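Local coordinates for cell shape-determining protein MreC (Streptococcus pneumoniae, PDB 2QF4) that helps to form and maintain cell shape, probably as part of the elongasome that synthesizes peripheral peptidoglycan, at residues Leu63-Val75 against Ile84-Asp96. Sequence-based numbering, arbitrary orientation.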
# COMPACT_ATOMS: atom_id res chain seq x y z
N LEU A 63 4.05 -7.42 -2.61
CA LEU A 63 3.37 -6.56 -3.56
C LEU A 63 1.87 -6.42 -3.25
O LEU A 63 1.24 -7.30 -2.69
CB LEU A 63 3.60 -7.04 -5.01
CG LEU A 63 5.08 -6.99 -5.47
CD1 LEU A 63 5.20 -7.56 -6.89
CD2 LEU A 63 5.63 -5.57 -5.47
N LEU A 64 1.29 -5.35 -3.76
CA LEU A 64 -0.14 -5.10 -3.56
C LEU A 64 -1.06 -5.98 -4.38
O LEU A 64 -2.26 -5.99 -4.15
CB LEU A 64 -0.47 -3.64 -3.92
CG LEU A 64 0.12 -2.55 -3.03
CD1 LEU A 64 -0.47 -1.20 -3.49
CD2 LEU A 64 -0.13 -2.78 -1.54
N THR A 65 -0.52 -6.71 -5.35
CA THR A 65 -1.32 -7.56 -6.23
C THR A 65 -1.54 -8.98 -5.69
O THR A 65 -2.13 -9.78 -6.38
CB THR A 65 -0.67 -7.58 -7.61
OG1 THR A 65 0.72 -7.91 -7.45
CG2 THR A 65 -0.80 -6.20 -8.29
N ASN A 66 -1.13 -9.25 -4.45
CA ASN A 66 -1.44 -10.52 -3.82
C ASN A 66 -2.92 -10.68 -3.51
O ASN A 66 -3.58 -9.77 -3.04
CB ASN A 66 -0.60 -10.72 -2.59
CG ASN A 66 0.79 -11.07 -2.96
OD1 ASN A 66 1.04 -12.18 -3.47
ND2 ASN A 66 1.72 -10.16 -2.74
N THR A 67 -3.44 -11.86 -3.79
CA THR A 67 -4.85 -12.16 -3.60
C THR A 67 -5.33 -11.81 -2.20
O THR A 67 -6.32 -11.10 -2.03
CB THR A 67 -5.13 -13.64 -3.90
OG1 THR A 67 -4.69 -13.91 -5.23
CG2 THR A 67 -6.62 -13.95 -3.72
N GLU A 68 -4.61 -12.31 -1.20
CA GLU A 68 -4.88 -12.01 0.19
C GLU A 68 -3.71 -11.23 0.76
O GLU A 68 -2.56 -11.53 0.46
CB GLU A 68 -5.03 -13.31 0.99
CG GLU A 68 -6.23 -14.11 0.63
CD GLU A 68 -7.51 -13.57 1.22
OE1 GLU A 68 -7.54 -12.57 1.95
OE2 GLU A 68 -8.54 -14.23 0.99
N ASN A 69 -4.02 -10.22 1.56
CA ASN A 69 -3.02 -9.32 2.12
C ASN A 69 -3.27 -9.19 3.62
O ASN A 69 -4.27 -8.62 4.02
CB ASN A 69 -3.08 -7.95 1.45
CG ASN A 69 -1.81 -7.16 1.67
OD1 ASN A 69 -1.43 -6.90 2.81
ND2 ASN A 69 -1.12 -6.80 0.59
N ALA A 70 -2.33 -9.67 4.43
CA ALA A 70 -2.45 -9.65 5.88
C ALA A 70 -1.79 -8.43 6.52
O ALA A 70 -1.77 -8.36 7.76
CB ALA A 70 -1.84 -10.92 6.44
N ASP A 71 -1.26 -7.49 5.73
CA ASP A 71 -0.40 -6.46 6.30
C ASP A 71 -1.14 -5.25 6.87
O ASP A 71 -0.50 -4.39 7.48
CB ASP A 71 0.62 -6.05 5.27
CG ASP A 71 1.50 -7.22 4.86
OD1 ASP A 71 1.72 -8.12 5.69
OD2 ASP A 71 1.92 -7.26 3.69
N LYS A 72 -2.45 -5.18 6.72
CA LYS A 72 -3.26 -4.13 7.38
C LYS A 72 -2.70 -2.75 7.04
O LYS A 72 -2.59 -1.88 7.90
CB LYS A 72 -3.32 -4.35 8.90
CG LYS A 72 -3.96 -5.69 9.28
CD LYS A 72 -4.18 -5.83 10.78
CE LYS A 72 -4.71 -7.22 11.20
NZ LYS A 72 -3.55 -8.19 11.35
N ILE A 73 -2.42 -2.54 5.75
CA ILE A 73 -1.93 -1.28 5.28
C ILE A 73 -3.06 -0.26 5.30
O ILE A 73 -4.09 -0.44 4.64
CB ILE A 73 -1.34 -1.35 3.86
CG1 ILE A 73 -0.16 -2.33 3.81
CG2 ILE A 73 -0.90 0.04 3.38
CD1 ILE A 73 0.15 -2.79 2.35
N SER A 74 -2.89 0.81 6.07
CA SER A 74 -3.87 1.88 6.18
C SER A 74 -3.95 2.71 4.91
O SER A 74 -2.92 3.12 4.38
CB SER A 74 -3.43 2.78 7.36
OG SER A 74 -4.12 4.02 7.37
N VAL A 75 -5.17 2.96 4.44
CA VAL A 75 -5.44 3.83 3.30
C VAL A 75 -6.55 4.78 3.67
O VAL A 75 -7.29 4.58 4.62
CB VAL A 75 -5.82 3.01 2.02
CG1 VAL A 75 -4.61 2.20 1.56
CG2 VAL A 75 -7.04 2.12 2.21
N ILE A 84 -12.35 9.07 4.26
CA ILE A 84 -12.73 7.75 4.77
C ILE A 84 -11.48 6.91 4.89
O ILE A 84 -10.74 6.77 3.92
CB ILE A 84 -13.74 7.05 3.82
CG1 ILE A 84 -15.00 7.92 3.51
CG2 ILE A 84 -14.13 5.68 4.41
CD1 ILE A 84 -14.93 8.73 2.26
N TYR A 85 -11.24 6.36 6.07
CA TYR A 85 -10.10 5.47 6.30
C TYR A 85 -10.52 4.02 6.19
O TYR A 85 -11.63 3.66 6.58
CB TYR A 85 -9.50 5.75 7.69
CG TYR A 85 -8.69 7.04 7.75
CD1 TYR A 85 -9.33 8.27 7.84
CD2 TYR A 85 -7.31 7.01 7.69
CE1 TYR A 85 -8.59 9.46 7.86
CE2 TYR A 85 -6.57 8.20 7.73
CZ TYR A 85 -7.22 9.41 7.79
OH TYR A 85 -6.49 10.58 7.83
N GLY A 86 -9.59 3.18 5.75
CA GLY A 86 -9.78 1.74 5.72
C GLY A 86 -8.45 1.04 5.63
O GLY A 86 -7.41 1.65 5.86
N ILE A 87 -8.48 -0.24 5.31
CA ILE A 87 -7.24 -1.03 5.16
C ILE A 87 -7.33 -1.84 3.87
O ILE A 87 -8.38 -2.27 3.45
CB ILE A 87 -6.84 -1.94 6.35
CG1 ILE A 87 -7.97 -2.96 6.60
CG2 ILE A 87 -6.60 -1.13 7.59
CD1 ILE A 87 -7.50 -4.24 7.39
N ILE A 88 -6.17 -2.09 3.30
CA ILE A 88 -6.03 -3.00 2.17
C ILE A 88 -6.17 -4.44 2.65
O ILE A 88 -5.51 -4.83 3.61
CB ILE A 88 -4.69 -2.81 1.49
CG1 ILE A 88 -4.63 -1.43 0.82
CG2 ILE A 88 -4.44 -3.92 0.45
CD1 ILE A 88 -3.23 -1.03 0.33
N ILE A 89 -7.04 -5.22 2.01
CA ILE A 89 -7.24 -6.64 2.41
C ILE A 89 -6.84 -7.62 1.32
O ILE A 89 -6.74 -8.80 1.62
CB ILE A 89 -8.70 -6.87 2.90
CG1 ILE A 89 -9.72 -6.58 1.80
CG2 ILE A 89 -8.96 -6.07 4.17
CD1 ILE A 89 -11.14 -7.16 2.05
N GLY A 90 -6.60 -7.18 0.10
CA GLY A 90 -6.23 -8.10 -0.97
C GLY A 90 -6.41 -7.50 -2.32
O GLY A 90 -6.54 -6.27 -2.44
N TYR A 91 -6.44 -8.34 -3.34
CA TYR A 91 -6.43 -7.92 -4.73
C TYR A 91 -7.18 -8.96 -5.52
O TYR A 91 -6.99 -10.16 -5.31
CB TYR A 91 -5.00 -7.77 -5.28
CG TYR A 91 -4.88 -7.23 -6.66
CD1 TYR A 91 -4.73 -8.08 -7.74
CD2 TYR A 91 -4.87 -5.87 -6.89
CE1 TYR A 91 -4.58 -7.58 -9.03
CE2 TYR A 91 -4.73 -5.38 -8.20
CZ TYR A 91 -4.62 -6.25 -9.23
OH TYR A 91 -4.44 -5.81 -10.52
N ASP A 92 -8.06 -8.50 -6.40
CA ASP A 92 -8.82 -9.37 -7.28
C ASP A 92 -8.14 -9.39 -8.62
O ASP A 92 -8.20 -8.43 -9.39
CB ASP A 92 -10.21 -8.82 -7.41
CG ASP A 92 -11.11 -9.66 -8.35
OD1 ASP A 92 -12.33 -9.49 -8.24
OD2 ASP A 92 -10.61 -10.43 -9.19
N LYS A 93 -7.43 -10.50 -8.87
CA LYS A 93 -6.62 -10.64 -10.05
C LYS A 93 -7.43 -10.72 -11.34
O LYS A 93 -6.95 -10.31 -12.37
CB LYS A 93 -5.72 -11.89 -9.92
CG LYS A 93 -4.77 -11.77 -8.74
CD LYS A 93 -4.03 -13.07 -8.43
CE LYS A 93 -2.88 -12.83 -7.55
NZ LYS A 93 -1.87 -11.97 -8.26
N GLU A 94 -8.67 -11.15 -11.26
CA GLU A 94 -9.50 -11.29 -12.47
C GLU A 94 -10.18 -9.97 -12.85
O GLU A 94 -10.58 -9.80 -14.00
CB GLU A 94 -10.56 -12.38 -12.26
CG GLU A 94 -10.12 -13.85 -11.83
CD GLU A 94 -11.25 -14.83 -12.05
OE1 GLU A 94 -12.38 -14.59 -11.57
OE2 GLU A 94 -10.99 -15.90 -12.63
N ASN A 95 -10.42 -9.06 -11.89
CA ASN A 95 -10.97 -7.75 -12.16
C ASN A 95 -9.92 -6.65 -12.04
O ASN A 95 -10.24 -5.50 -12.25
CB ASN A 95 -12.15 -7.50 -11.23
CG ASN A 95 -13.36 -8.37 -11.60
OD1 ASN A 95 -13.88 -8.23 -12.71
ND2 ASN A 95 -13.71 -9.30 -10.76
N ASP A 96 -8.68 -7.03 -11.75
CA ASP A 96 -7.53 -6.11 -11.66
C ASP A 96 -7.81 -4.89 -10.75
O ASP A 96 -7.61 -3.74 -11.10
CB ASP A 96 -7.02 -5.71 -13.07
CG ASP A 96 -6.49 -6.89 -13.86
OD1 ASP A 96 -6.09 -7.93 -13.27
OD2 ASP A 96 -6.45 -6.76 -15.10
O HOH W 1 -6.85 -10.47 3.80
O HOH W 2 -2.71 -4.52 3.67
O HOH W 3 -4.82 -6.61 5.66
O HOH W 4 -6.64 3.31 7.98
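Ile88 fills a hollow made by three side chains of the facing segment: its CD1 meets Leu64 CD2 at 4.0 Å and also touches Ile73 CG2, while Val75 CG1 packs crosswise against its CG1 at 3.7 Å. With CG1 anti to its carbonyl carbon (chi1 -67°), the long branch of Ile88 runs in among these three. Farther along the strand, the Tyr91 ring turns one face to Thr65. Thr65 CA sits over that face, 3.9 Å from the centroid in a CH-pi contact, and Thr65 CG2 follows the same side out to CZ. Between these two bumps lies Gly90, whose CA makes a CA-H...O contact with Thr67 O at 3.2 Å.

Antiparallel ladder bonds hold one end, where Val75 and Gly86 exchange a pair and Ile88 N donates to Ile73 O; farther along, the loop is tied by Tyr91 N to Thr67 O and Asn69 N to Ile89 O. In the middle the backbones part, and two waters fill the gap, each donating 2.8 Å to Ile88 O; one also donates to Asn69 OD1, which accepts Asp71 N in an Asx turn.

In this major periplasmic domain of MreC, with its alpha-lytic protease fold, the loop leads from strand 59-63 of the first beta-barrel into hairpin 74-79/82-92 of the second. Leu64 touches both Leu47 of the first and Leu151 of the second, while Ile88 reaches Leu98 and Tyr91 Leu151.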